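Local coordinates for protein beta-N-acetylhexosaminidase (Thermotoga neapolitana, PDB 5BZA) that probably hydrolyses terminal non-reducing N-acetyl-D-hexosamine residues from N-acetyl-beta-D-hexosaminides, as a family 3 glycoside hydrolase, at residues 24-34 with 51-62. Residues are numbered along the deposited sequence; the frame is centred on the assembly and turned at random.
Sequences IQKYRPAGVLI and FLSRNGRFIVSS
F51 sets CG anti to its backbone N (chi1 177°), which carries the ring to I24 on the facing helix. There F51 CE2 meets I24 CD1 at 3.6 Å. F58 has CG anti to its carbonyl carbon instead (chi1 -57°), and its ring touches both I24 CG2 (at CE2 and CZ) and V32 CG2 (at CD2). This is a parallel beta-alpha-beta crossover of the TIM-barrel domain: strands 31-34 and 59-62 are neighbours in the barrel, and helix 42-54 lies on the path between them. Four backbone bonds join the strands, from A30 O through I59, V32 and S61 to I34 N. V32 puts its methyls tip to tip with those of L52, on the side of the sheet that faces the helices. L52 CD2 also sits 3.8 Å above the F58 ring, over its centre.

Around Q25 and N55 the contact turns polar. Q25 NE2 donates to N55 OD1 at 2.9 Å, in the carbonyl plane of N55, with the two amides turned 62° apart. N55 ND2 gives a bond of 2.7 Å back to F51 O. With an alanine here in place of N55, Q25 NE2 is likely to lose this acceptor, and F51 O the side-chain N-H that grips it. F51 O also accepts from R54 N, and the two donors approach it from opposite faces of its carbonyl plane.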
# COMPACT_ATOMS: atom_id res chain seq x y z
N ILE B 24 6.01 0.52 -26.74
CA ILE B 24 6.85 1.44 -25.98
C ILE B 24 8.20 1.58 -26.65
O ILE B 24 8.72 2.69 -26.81
CB ILE B 24 7.05 0.97 -24.53
CG1 ILE B 24 5.77 1.18 -23.74
CG2 ILE B 24 8.11 1.78 -23.85
CD1 ILE B 24 5.85 0.64 -22.30
N GLN B 25 8.76 0.45 -27.10
CA GLN B 25 10.09 0.47 -27.71
C GLN B 25 10.08 1.05 -29.11
O GLN B 25 11.04 1.71 -29.53
CB GLN B 25 10.71 -0.93 -27.70
CG GLN B 25 11.23 -1.31 -26.33
CD GLN B 25 11.93 -2.67 -26.27
OE1 GLN B 25 11.51 -3.64 -26.91
NE2 GLN B 25 12.99 -2.74 -25.50
N LYS B 26 9.02 0.81 -29.85
CA LYS B 26 8.91 1.39 -31.18
C LYS B 26 8.68 2.91 -31.16
O LYS B 26 9.35 3.63 -31.89
CB LYS B 26 7.79 0.72 -31.98
CG LYS B 26 7.74 1.23 -33.44
CD LYS B 26 6.71 0.47 -34.27
CE LYS B 26 6.75 0.94 -35.72
NZ LYS B 26 5.87 0.13 -36.61
N TYR B 27 7.75 3.40 -30.34
CA TYR B 27 7.35 4.81 -30.41
C TYR B 27 7.94 5.73 -29.35
O TYR B 27 7.89 6.95 -29.51
CB TYR B 27 5.83 4.91 -30.36
CG TYR B 27 5.20 4.22 -31.54
CD1 TYR B 27 5.13 4.84 -32.78
CD2 TYR B 27 4.75 2.90 -31.43
CE1 TYR B 27 4.55 4.18 -33.87
CE2 TYR B 27 4.17 2.25 -32.51
CZ TYR B 27 4.07 2.88 -33.71
OH TYR B 27 3.51 2.20 -34.77
N ARG B 28 8.48 5.15 -28.28
CA ARG B 28 9.06 5.91 -27.17
C ARG B 28 8.07 7.01 -26.66
O ARG B 28 8.42 8.20 -26.62
CB ARG B 28 10.38 6.58 -27.61
CG ARG B 28 11.43 5.66 -28.25
CD ARG B 28 11.90 4.53 -27.34
NE ARG B 28 12.69 3.54 -28.09
CZ ARG B 28 13.29 2.48 -27.55
NH1 ARG B 28 13.21 2.27 -26.24
NH2 ARG B 28 13.97 1.63 -28.32
N PRO B 29 6.86 6.61 -26.24
CA PRO B 29 6.02 7.65 -25.63
C PRO B 29 6.70 8.18 -24.40
O PRO B 29 7.29 7.37 -23.67
CB PRO B 29 4.74 6.90 -25.25
CG PRO B 29 5.18 5.45 -25.12
CD PRO B 29 6.26 5.27 -26.14
N ALA B 30 6.58 9.47 -24.13
CA ALA B 30 7.25 10.05 -22.99
C ALA B 30 6.46 9.79 -21.71
O ALA B 30 7.03 9.79 -20.61
CB ALA B 30 7.46 11.55 -23.19
N GLY B 31 5.16 9.51 -21.85
CA GLY B 31 4.30 9.37 -20.69
C GLY B 31 3.60 8.02 -20.57
O GLY B 31 3.11 7.48 -21.58
N VAL B 32 3.54 7.49 -19.33
CA VAL B 32 2.96 6.20 -19.04
C VAL B 32 1.96 6.41 -17.91
O VAL B 32 2.31 6.91 -16.83
CB VAL B 32 4.07 5.14 -18.61
CG1 VAL B 32 3.44 3.86 -18.00
CG2 VAL B 32 4.98 4.76 -19.79
N LEU B 33 0.72 6.07 -18.18
CA LEU B 33 -0.34 6.09 -17.18
C LEU B 33 -0.67 4.64 -16.93
O LEU B 33 -0.92 3.88 -17.91
CB LEU B 33 -1.59 6.84 -17.67
CG LEU B 33 -2.92 6.64 -16.91
CD1 LEU B 33 -2.76 7.02 -15.43
CD2 LEU B 33 -4.07 7.49 -17.55
N ILE B 34 -0.66 4.26 -15.66
CA ILE B 34 -0.83 2.87 -15.31
C ILE B 34 -2.23 2.72 -14.75
O ILE B 34 -2.62 3.37 -13.78
CB ILE B 34 0.24 2.40 -14.27
CG1 ILE B 34 1.65 2.71 -14.77
CG2 ILE B 34 0.06 0.91 -13.97
CD1 ILE B 34 2.72 2.28 -13.78
N PHE B 51 10.67 -3.01 -16.35
CA PHE B 51 10.77 -2.68 -17.76
C PHE B 51 11.00 -1.16 -17.99
O PHE B 51 11.86 -0.76 -18.81
CB PHE B 51 9.54 -3.17 -18.52
CG PHE B 51 9.54 -2.81 -19.96
CD1 PHE B 51 10.23 -3.58 -20.88
CD2 PHE B 51 8.87 -1.67 -20.40
CE1 PHE B 51 10.25 -3.23 -22.21
CE2 PHE B 51 8.87 -1.31 -21.75
CZ PHE B 51 9.56 -2.09 -22.65
N LEU B 52 10.25 -0.31 -17.29
CA LEU B 52 10.36 1.13 -17.54
C LEU B 52 11.74 1.64 -17.15
O LEU B 52 12.31 2.48 -17.86
CB LEU B 52 9.27 1.91 -16.79
CG LEU B 52 7.85 1.64 -17.30
CD1 LEU B 52 6.78 2.28 -16.39
CD2 LEU B 52 7.72 2.13 -18.72
N SER B 53 12.30 1.09 -16.07
CA SER B 53 13.64 1.53 -15.59
C SER B 53 14.77 1.31 -16.61
O SER B 53 15.82 1.96 -16.57
CB SER B 53 14.00 0.83 -14.29
OG SER B 53 14.51 -0.47 -14.57
N ARG B 54 14.56 0.34 -17.48
CA ARG B 54 15.55 -0.04 -18.48
C ARG B 54 15.34 0.57 -19.87
O ARG B 54 16.14 0.39 -20.79
CB ARG B 54 15.49 -1.55 -18.54
CG ARG B 54 15.88 -2.10 -17.22
CD ARG B 54 15.70 -3.58 -17.17
NE ARG B 54 16.55 -4.13 -16.14
CZ ARG B 54 16.92 -5.40 -16.09
NH1 ARG B 54 16.44 -6.25 -17.00
NH2 ARG B 54 17.74 -5.80 -15.12
N ASN B 55 14.26 1.30 -20.05
CA ASN B 55 13.98 1.71 -21.39
C ASN B 55 13.89 3.19 -21.54
O ASN B 55 13.12 3.65 -22.35
CB ASN B 55 12.68 1.03 -21.84
CG ASN B 55 12.91 -0.43 -22.23
OD1 ASN B 55 13.15 -0.76 -23.40
ND2 ASN B 55 12.86 -1.30 -21.23
N GLY B 56 14.69 3.93 -20.78
CA GLY B 56 14.73 5.38 -20.91
C GLY B 56 13.98 6.17 -19.85
O GLY B 56 13.59 5.65 -18.80
N ARG B 57 13.80 7.46 -20.09
CA ARG B 57 13.09 8.34 -19.16
C ARG B 57 11.62 8.39 -19.52
O ARG B 57 11.28 8.55 -20.69
CB ARG B 57 13.67 9.76 -19.20
CG ARG B 57 15.13 9.91 -18.74
CD ARG B 57 15.61 11.35 -18.95
NE ARG B 57 15.29 11.85 -20.29
CZ ARG B 57 15.15 13.14 -20.61
NH1 ARG B 57 15.28 14.08 -19.68
NH2 ARG B 57 14.87 13.50 -21.87
N PHE B 58 10.75 8.20 -18.52
CA PHE B 58 9.32 8.28 -18.73
C PHE B 58 8.73 9.14 -17.63
O PHE B 58 9.21 9.10 -16.51
CB PHE B 58 8.65 6.92 -18.69
CG PHE B 58 9.18 5.92 -19.66
CD1 PHE B 58 10.24 5.06 -19.28
CD2 PHE B 58 8.60 5.79 -20.92
CE1 PHE B 58 10.72 4.10 -20.16
CE2 PHE B 58 9.07 4.84 -21.81
CZ PHE B 58 10.13 3.97 -21.43
N ILE B 59 7.67 9.88 -17.95
CA ILE B 59 6.77 10.42 -16.96
C ILE B 59 5.77 9.31 -16.63
O ILE B 59 5.09 8.81 -17.55
CB ILE B 59 6.01 11.69 -17.49
CG1 ILE B 59 7.02 12.71 -18.00
CG2 ILE B 59 5.12 12.28 -16.38
CD1 ILE B 59 6.40 13.83 -18.78
N VAL B 60 5.70 8.93 -15.35
CA VAL B 60 4.88 7.80 -14.92
C VAL B 60 3.81 8.29 -13.97
O VAL B 60 4.12 8.90 -12.93
CB VAL B 60 5.72 6.67 -14.17
CG1 VAL B 60 4.81 5.50 -13.72
CG2 VAL B 60 6.86 6.17 -15.05
N SER B 61 2.54 8.03 -14.31
CA SER B 61 1.46 8.68 -13.60
C SER B 61 0.36 7.68 -13.23
O SER B 61 0.26 6.57 -13.79
CB SER B 61 0.88 9.81 -14.50
OG SER B 61 0.09 10.67 -13.72
N SER B 62 -0.50 8.09 -12.30
CA SER B 62 -1.71 7.35 -11.96
C SER B 62 -2.89 8.31 -11.81
O SER B 62 -2.68 9.55 -11.69
CB SER B 62 -1.53 6.58 -10.66
OG SER B 62 -1.62 7.51 -9.58